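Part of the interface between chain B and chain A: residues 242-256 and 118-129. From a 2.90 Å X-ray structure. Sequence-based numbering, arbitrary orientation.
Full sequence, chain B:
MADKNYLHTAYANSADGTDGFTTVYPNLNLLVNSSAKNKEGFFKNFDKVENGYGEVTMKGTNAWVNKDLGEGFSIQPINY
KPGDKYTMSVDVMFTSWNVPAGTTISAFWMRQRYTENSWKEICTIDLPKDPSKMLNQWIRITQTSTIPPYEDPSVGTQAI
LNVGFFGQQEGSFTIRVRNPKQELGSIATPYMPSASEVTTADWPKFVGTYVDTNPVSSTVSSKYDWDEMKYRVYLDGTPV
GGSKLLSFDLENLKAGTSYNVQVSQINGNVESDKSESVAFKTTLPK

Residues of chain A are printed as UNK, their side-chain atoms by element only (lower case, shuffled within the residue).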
# COMPACT_ATOMS: atom_id res chain seq x y z
N GLY B 242 30.89 23.88 -43.10
CA GLY B 242 30.86 24.98 -42.15
C GLY B 242 31.60 26.20 -42.66
O GLY B 242 31.95 26.25 -43.84
N SER B 243 31.84 27.19 -41.78
CA SER B 243 32.46 28.45 -42.17
C SER B 243 32.97 29.28 -41.00
O SER B 243 32.58 29.00 -39.87
CB SER B 243 31.43 29.30 -42.93
OG SER B 243 30.20 29.32 -42.23
N LYS B 244 33.80 30.32 -41.29
CA LYS B 244 34.26 31.32 -40.31
C LYS B 244 33.22 32.46 -40.36
O LYS B 244 32.93 33.11 -39.34
CB LYS B 244 35.66 31.87 -40.64
CG LYS B 244 36.30 32.74 -39.55
CD LYS B 244 37.39 33.67 -40.12
CE LYS B 244 38.59 33.87 -39.21
NZ LYS B 244 39.64 32.82 -39.38
N LEU B 245 32.63 32.66 -41.56
CA LEU B 245 31.62 33.68 -41.81
C LEU B 245 30.26 33.29 -41.30
O LEU B 245 30.08 32.14 -40.91
CB LEU B 245 31.56 33.99 -43.31
CG LEU B 245 32.77 34.70 -43.88
CD1 LEU B 245 32.74 34.67 -45.41
CD2 LEU B 245 32.89 36.10 -43.30
N LEU B 246 29.30 34.23 -41.30
CA LEU B 246 27.91 34.03 -40.85
C LEU B 246 27.00 33.67 -42.04
O LEU B 246 25.81 33.99 -42.03
CB LEU B 246 27.39 35.31 -40.16
CG LEU B 246 28.01 35.69 -38.82
CD1 LEU B 246 27.98 37.17 -38.64
CD2 LEU B 246 27.27 35.05 -37.67
N SER B 247 27.55 32.99 -43.06
CA SER B 247 26.86 32.59 -44.30
C SER B 247 27.54 31.33 -44.87
O SER B 247 28.75 31.16 -44.71
CB SER B 247 26.92 33.72 -45.32
OG SER B 247 26.50 33.35 -46.62
N PHE B 248 26.77 30.47 -45.55
CA PHE B 248 27.27 29.24 -46.16
C PHE B 248 26.44 28.87 -47.37
O PHE B 248 25.22 29.01 -47.33
CB PHE B 248 27.25 28.09 -45.14
CG PHE B 248 27.73 26.76 -45.67
CD1 PHE B 248 29.09 26.45 -45.68
CD2 PHE B 248 26.83 25.79 -46.10
CE1 PHE B 248 29.53 25.21 -46.12
CE2 PHE B 248 27.28 24.55 -46.55
CZ PHE B 248 28.62 24.26 -46.54
N ASP B 249 27.10 28.39 -48.44
CA ASP B 249 26.43 27.99 -49.67
C ASP B 249 26.16 26.49 -49.76
O ASP B 249 27.09 25.69 -49.90
CB ASP B 249 27.20 28.48 -50.91
CG ASP B 249 27.21 29.98 -51.03
OD1 ASP B 249 26.16 30.56 -51.41
OD2 ASP B 249 28.27 30.59 -50.74
N LEU B 250 24.87 26.13 -49.70
CA LEU B 250 24.40 24.74 -49.83
C LEU B 250 24.42 24.40 -51.32
O LEU B 250 23.79 25.08 -52.14
CB LEU B 250 23.00 24.56 -49.23
CG LEU B 250 22.87 24.77 -47.73
CD1 LEU B 250 21.46 25.15 -47.37
CD2 LEU B 250 23.35 23.55 -46.94
N GLU B 251 25.20 23.39 -51.68
CA GLU B 251 25.37 22.99 -53.07
C GLU B 251 24.87 21.56 -53.31
O GLU B 251 24.47 20.89 -52.36
CB GLU B 251 26.84 23.15 -53.48
CG GLU B 251 27.33 24.59 -53.42
CD GLU B 251 28.71 24.84 -53.99
OE1 GLU B 251 28.93 24.50 -55.18
OE2 GLU B 251 29.55 25.43 -53.27
N ASN B 252 24.88 21.11 -54.58
CA ASN B 252 24.50 19.76 -55.06
C ASN B 252 23.14 19.27 -54.56
O ASN B 252 22.98 18.09 -54.23
CB ASN B 252 25.61 18.73 -54.75
CG ASN B 252 26.96 19.10 -55.30
OD1 ASN B 252 27.17 19.14 -56.52
ND2 ASN B 252 27.89 19.40 -54.41
N LEU B 253 22.16 20.18 -54.52
CA LEU B 253 20.80 19.83 -54.10
C LEU B 253 20.04 19.38 -55.35
O LEU B 253 20.48 19.69 -56.47
CB LEU B 253 20.07 21.03 -53.45
CG LEU B 253 20.78 21.78 -52.31
CD1 LEU B 253 20.00 23.00 -51.90
CD2 LEU B 253 21.04 20.89 -51.10
N LYS B 254 18.93 18.65 -55.17
CA LYS B 254 18.10 18.21 -56.30
C LYS B 254 16.90 19.14 -56.42
O LYS B 254 16.43 19.66 -55.41
CB LYS B 254 17.69 16.73 -56.16
CG LYS B 254 18.84 15.76 -55.83
CD LYS B 254 19.93 15.66 -56.92
CE LYS B 254 21.29 15.27 -56.37
NZ LYS B 254 22.39 15.67 -57.29
N ALA B 255 16.43 19.39 -57.66
CA ALA B 255 15.31 20.27 -57.99
C ALA B 255 13.99 19.88 -57.35
O ALA B 255 13.75 18.70 -57.10
CB ALA B 255 15.14 20.38 -59.49
N GLY B 256 13.16 20.88 -57.09
CA GLY B 256 11.83 20.72 -56.51
C GLY B 256 11.72 19.87 -55.26
O GLY B 256 10.70 19.22 -55.07
N UNK A 118 18.00 28.22 -55.90
CA UNK A 118 17.86 27.74 -57.27
C UNK A 118 17.45 26.26 -57.24
O UNK A 118 17.21 25.72 -56.15
c UNK A 118 19.79 29.31 -57.88
o UNK A 118 20.12 26.93 -57.70
c UNK A 118 19.18 27.94 -58.06
N UNK A 119 17.40 25.60 -58.40
CA UNK A 119 17.04 24.19 -58.47
C UNK A 119 18.11 23.29 -57.85
O UNK A 119 17.78 22.25 -57.30
c UNK A 119 16.77 23.77 -59.91
o UNK A 119 17.90 23.97 -60.75
N UNK A 120 19.38 23.72 -57.90
CA UNK A 120 20.52 22.93 -57.42
C UNK A 120 21.21 23.52 -56.15
O UNK A 120 22.06 22.84 -55.58
o UNK A 120 22.75 22.16 -58.12
c UNK A 120 21.81 23.98 -59.40
c UNK A 120 21.52 22.70 -58.59
N UNK A 121 20.85 24.74 -55.70
CA UNK A 121 21.52 25.36 -54.55
C UNK A 121 20.67 26.35 -53.73
O UNK A 121 19.56 26.71 -54.14
o UNK A 121 22.43 27.21 -55.82
c UNK A 121 22.77 26.09 -55.03
N UNK A 122 21.23 26.83 -52.60
CA UNK A 122 20.66 27.86 -51.71
C UNK A 122 21.76 28.39 -50.79
O UNK A 122 22.78 27.73 -50.61
c UNK A 122 19.51 27.32 -50.89
N UNK A 123 21.56 29.59 -50.23
CA UNK A 123 22.52 30.22 -49.34
C UNK A 123 21.88 30.35 -47.98
O UNK A 123 20.77 30.87 -47.85
c UNK A 123 22.97 31.60 -49.88
c UNK A 123 24.40 34.69 -49.40
c UNK A 123 24.19 32.19 -49.17
n UNK A 123 23.04 35.07 -49.87
c UNK A 123 24.83 33.34 -49.93
N UNK A 124 22.57 29.84 -46.97
CA UNK A 124 22.07 29.91 -45.61
C UNK A 124 22.91 30.93 -44.89
O UNK A 124 24.14 30.88 -44.98
c UNK A 124 21.55 28.62 -43.43
c UNK A 124 23.31 27.72 -45.03
c UNK A 124 22.00 28.51 -44.91
c UNK A 124 20.07 29.02 -43.20
N UNK A 125 22.26 31.91 -44.24
CA UNK A 125 22.90 32.98 -43.48
C UNK A 125 22.29 33.01 -42.09
O UNK A 125 21.13 32.61 -41.91
o UNK A 125 22.94 34.19 -45.58
c UNK A 125 22.69 34.31 -44.19
N UNK A 126 23.05 33.44 -41.09
CA UNK A 126 22.57 33.48 -39.72
C UNK A 126 23.26 34.61 -38.92
O UNK A 126 24.05 35.38 -39.49
c UNK A 126 22.78 32.09 -39.05
c UNK A 126 25.15 31.89 -38.10
c UNK A 126 24.21 31.64 -39.05
c UNK A 126 24.90 30.97 -40.13
c UNK A 126 25.44 29.83 -42.18
c UNK A 126 26.25 30.84 -39.74
n UNK A 126 26.38 31.44 -38.52
c UNK A 126 27.20 30.19 -40.54
c UNK A 126 26.77 29.70 -41.76
c UNK A 126 24.49 30.44 -41.37
N UNK A 127 22.95 34.70 -37.61
CA UNK A 127 23.52 35.67 -36.68
C UNK A 127 23.96 34.92 -35.39
O UNK A 127 23.22 34.06 -34.92
c UNK A 127 21.84 37.51 -37.45
c UNK A 127 22.46 36.73 -36.30
o UNK A 127 19.92 38.81 -37.97
c UNK A 127 20.75 38.50 -37.08
o UNK A 127 20.73 38.98 -35.92
N UNK A 128 25.14 35.26 -34.81
CA UNK A 128 25.67 34.64 -33.58
C UNK A 128 24.73 34.87 -32.37
O UNK A 128 24.20 35.98 -32.21
c UNK A 128 27.07 35.19 -33.27
n UNK A 128 28.77 33.70 -32.43
o UNK A 128 27.53 34.81 -30.93
c UNK A 128 27.79 34.53 -32.11
N UNK A 129 24.56 33.84 -31.53
CA UNK A 129 23.71 33.88 -30.34
C UNK A 129 24.13 34.88 -29.29
O UNK A 129 25.19 34.76 -28.68

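Position 118 has two carbons and one oxygen, the first carbon carrying both other atoms, and touches nothing on chain B: a beta-branched hydroxyl residue, Thr118(A). Position 119 has one carbon, then one oxygen; its CB lies 3.8 Å from CB of Ala255(B). It is Ser119(A).

Position 120 again has a carbon bearing one oxygen and one carbon. The CA-to-CB bond points away overall, yet CB still touches chain B; the hydrogen bond is made by the backbone, N of Leu253(B) donating to O of position 120 at 2.9 Å, with an N-H...O angle of 157°. This is Thr120(A). Position 121, one carbon and one oxygen, places CB 3.2 Å from O of Leu250(B). It is Ser121(A), whose OG hydrogen-bonds OG1 of Thr118(A) at 3.0 Å, bracing the turn before the strand.

Position 122 has a single carbon, 4.5 Å from CD1 of Leu253(B), so it is Ala122(A). Its N donates to O of Leu250(B) at 3.1 Å and its O accepts from N of Leu250(B) at 2.8 Å. Position 123 carries four carbons in a row ending in nitrogen; its second side-chain carbon lies 3.4 Å from OD1 of Asp249(B) and 3.6 Å from OG of Ser247(B), while the end of the chain leads away. It is Lys123(A).

Position 124 has four carbons forked at the first, one arm two carbons long; the one-carbon arm packs 4.0 Å from CB of Phe248(B) and 3.9 Å from CD1 of Leu250(B). This is Ile124(A). Position 125 has one carbon and one oxygen, the oxygen 3.8 Å from OG of Ser247(B): Ser125(A).

Position 126 holds one carbon followed by fused five- and six-membered rings with eight carbons and one nitrogen. CA of Leu246(B) stands 4.1 Å from its five-membered ring centroid, 28° off the normal, a CH-pi contact, and a six-membered-ring carbon of position 126 lies 3.8 Å from CB of Phe248(B). It is Trp126(A). Position 127 has three carbons, the third with two oxygens, and its CA is 3.9 Å from CD2 of Leu246(B): Glu127(A). Position 128, two carbons with one oxygen and one nitrogen on the second, brings CB 4.4 Å from CD2 of Leu246(B); the two differing end atoms match an amide, Asn128(A). Position 129 lacks a side chain and makes no contact: Gly129(A).

The contact is an antiparallel sheet pairing, the strands at 156°. Phe248(B) with Ile124(A) and Leu250(B) with Ala122(A) exchange paired backbone hydrogen bonds; since side chains alternate along each strand, those of these four residues share one face. Ser247(B), Asp249(B), Lys123(A) and Ser125(A) occupy the other. Beyond the strand, N of Trp126(A) donates to O of Leu246(B) at 3.0 Å, extending the ladder while one face of the indole lies against the backbone at Leu246(B) and Ser247(B), with Ser243(B) OG at its edge.

Chain A, residues 118-129: TSTSAKISWENG
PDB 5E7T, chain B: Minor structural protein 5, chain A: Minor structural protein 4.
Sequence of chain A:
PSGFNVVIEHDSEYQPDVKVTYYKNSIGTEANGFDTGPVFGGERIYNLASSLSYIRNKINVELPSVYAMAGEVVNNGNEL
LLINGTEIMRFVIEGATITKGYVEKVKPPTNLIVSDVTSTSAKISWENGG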